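Local coordinates for protein S12 family peptidase (Streptomyces sp. 82F2, PDB 3WWX) that probably hydrolyses amide bonds with D-stereospecificity, as a secreted serine peptidase of family S12 with the beta-lactamase-type fold, at residues Q65-G70 with L265-T270. Sequence-based numbering, arbitrary orientation.
Sequences QLQAEG and LNEMTT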
loop_
_atom_site.group_PDB
_atom_site.type_symbol
_atom_site.label_atom_id
_atom_site.label_comp_id
_atom_site.label_asym_id
_atom_site.label_seq_id
_atom_site.Cartn_x
_atom_site.Cartn_y
_atom_site.Cartn_z
ATOM N N GLN A 65 -2.258 7.774 -15.117
ATOM C CA GLN A 65 -2.487 7.430 -16.514
ATOM C C GLN A 65 -3.730 8.116 -17.049
ATOM O O GLN A 65 -3.709 8.650 -18.162
ATOM C CB GLN A 65 -2.602 5.928 -16.710
ATOM C CG GLN A 65 -1.310 5.152 -16.486
ATOM C CD GLN A 65 -1.420 3.737 -16.981
ATOM O OE1 GLN A 65 -2.514 3.243 -17.257
ATOM N NE2 GLN A 65 -0.279 3.065 -17.123
ATOM N N LEU A 66 -4.815 8.104 -16.288
ATOM C CA LEU A 66 -6.046 8.728 -16.766
ATOM C C LEU A 66 -5.845 10.221 -16.996
ATOM O O LEU A 66 -6.375 10.780 -17.959
ATOM C CB LEU A 66 -7.208 8.467 -15.797
ATOM C CG LEU A 66 -7.643 7.006 -15.676
ATOM C CD1 LEU A 66 -8.577 6.852 -14.486
ATOM C CD2 LEU A 66 -8.310 6.519 -16.973
ATOM N N GLN A 67 -5.058 10.864 -16.138
ATOM C CA GLN A 67 -4.749 12.275 -16.322
ATOM C C GLN A 67 -3.917 12.471 -17.597
ATOM O O GLN A 67 -4.143 13.432 -18.350
ATOM C CB GLN A 67 -4.041 12.875 -15.104
ATOM C CG GLN A 67 -3.582 14.314 -15.350
ATOM C CD GLN A 67 -2.988 14.984 -14.143
ATOM O OE1 GLN A 67 -3.582 15.909 -13.573
ATOM N NE2 GLN A 67 -1.795 14.548 -13.750
ATOM N N ALA A 68 -2.953 11.588 -17.823
ATOM C CA ALA A 68 -2.098 11.646 -19.019
ATOM C C ALA A 68 -2.919 11.454 -20.291
ATOM O O ALA A 68 -2.521 11.923 -21.361
ATOM C CB ALA A 68 -1.030 10.597 -18.939
ATOM N N GLU A 69 -4.051 10.763 -20.180
ATOM C CA GLU A 69 -4.939 10.531 -21.314
ATOM C C GLU A 69 -5.931 11.690 -21.489
ATOM O O GLU A 69 -6.793 11.641 -22.372
ATOM C CB GLU A 69 -5.670 9.184 -21.160
ATOM C CG GLU A 69 -4.724 7.987 -21.227
ATOM C CD GLU A 69 -5.341 6.651 -20.820
ATOM O OE1 GLU A 69 -6.552 6.596 -20.524
ATOM O OE2 GLU A 69 -4.598 5.651 -20.809
ATOM N N GLY A 70 -5.806 12.710 -20.643
ATOM C CA GLY A 70 -6.647 13.897 -20.695
ATOM C C GLY A 70 -8.063 13.669 -20.205
ATOM O O GLY A 70 -8.979 14.406 -20.581
ATOM N N LEU A 265 5.071 10.974 -13.959
ATOM C CA LEU A 265 5.990 10.471 -12.948
ATOM C C LEU A 265 6.567 11.607 -12.104
ATOM O O LEU A 265 6.840 11.462 -10.910
ATOM C CB LEU A 265 7.108 9.651 -13.592
ATOM C CG LEU A 265 8.061 8.911 -12.647
ATOM C CD1 LEU A 265 7.309 8.012 -11.672
ATOM C CD2 LEU A 265 9.034 8.097 -13.446
ATOM N N ASN A 266 6.764 12.770 -12.720
ATOM C CA ASN A 266 7.218 13.926 -11.957
ATOM C C ASN A 266 6.206 14.341 -10.876
ATOM O O ASN A 266 6.588 14.679 -9.755
ATOM C CB ASN A 266 7.425 15.123 -12.880
ATOM C CG ASN A 266 7.936 16.330 -12.138
ATOM O OD1 ASN A 266 9.011 16.294 -11.528
ATOM N ND2 ASN A 266 7.161 17.411 -12.166
ATOM N N GLU A 267 4.925 14.336 -11.221
ATOM C CA GLU A 267 3.871 14.622 -10.243
ATOM C C GLU A 267 3.877 13.570 -9.144
ATOM O O GLU A 267 3.744 13.903 -7.976
ATOM C CB GLU A 267 2.508 14.699 -10.919
ATOM C CG GLU A 267 2.351 15.985 -11.759
ATOM C CD GLU A 267 0.956 16.205 -12.333
ATOM O OE1 GLU A 267 -0.031 15.681 -11.783
ATOM O OE2 GLU A 267 0.845 16.927 -13.358
ATOM N N MET A 268 4.044 12.311 -9.527
ATOM C CA MET A 268 4.017 11.227 -8.560
ATOM C C MET A 268 5.133 11.358 -7.541
ATOM O O MET A 268 4.951 11.023 -6.367
ATOM C CB MET A 268 4.140 9.886 -9.264
ATOM C CG MET A 268 3.791 8.717 -8.359
ATOM S SD MET A 268 3.875 7.155 -9.250
ATOM C CE MET A 268 2.476 6.313 -8.515
ATOM N N THR A 269 6.294 11.831 -7.998
ATOM C CA THR A 269 7.474 11.962 -7.155
ATOM C C THR A 269 7.639 13.375 -6.571
ATOM O O THR A 269 8.689 13.680 -6.004
ATOM C CB THR A 269 8.762 11.593 -7.915
ATOM O OG1 THR A 269 8.888 12.424 -9.081
ATOM C CG2 THR A 269 8.741 10.142 -8.319
ATOM N N THR A 270 6.601 14.204 -6.672
ATOM C CA THR A 270 6.566 15.473 -5.962
ATOM C C THR A 270 6.019 15.208 -4.566
ATOM O O THR A 270 4.836 14.905 -4.394
ATOM C CB THR A 270 5.709 16.491 -6.704
ATOM O OG1 THR A 270 6.312 16.748 -7.978
ATOM C CG2 THR A 270 5.615 17.797 -5.910
HETATM O O HOH W 1 -2.103 18.159 -13.242
#
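Gln-67 and Glu-267 make the whole direct contact between segments 65-70 and 265-270, at the C-terminal ends of helices 55-68 and 262-268, where the nearest CA atoms, those of the same two residues, are 10.8 Å apart. The hydrogen bond runs from Gln-67 NE2 to Glu-267 OE1 at 2.9 Å and is nearly straight, with an N-H...O angle of 163°. OE1 lies almost in the amide plane of Gln-67, whereas NE2 approaches from above the carboxylate, the two flat groups standing 82° apart. Both chains are extended to span the gap: Gln-67 carries CG opposite its backbone N (chi1 174°), and Glu-267 turns CG away from its own carbonyl carbon.

Water 1 closes a second path, donating to Gln-67 OE1 at 2.7 Å and to Glu-267 OE2 at 3.2 Å, so both ends of the amide are linked to the carboxylate. Gln-67 OE1 also accepts from the backbone N of Leu-74, which helps fix the amide's rotation, and Glu-267 OE1 forms a salt bridge with Arg-99.

Within the segments, Gly-70 ends its helix in a Schellman motif. Beyond the other helix, Thr-269 OG1 and Thr-270 OG1 bond back to Leu-265 O and Asn-266 O at 2.9 and 2.7 Å. Apolar packing between the helices lies deeper, where Met-268 rests on Ala-60 and Leu-64.

With a charged partner in Arg-99 and a neutral one in Gln-67, the carboxylate is probably ionised, and this surface bridge is a polar tie between two helix ends, well away from the diamine pocket.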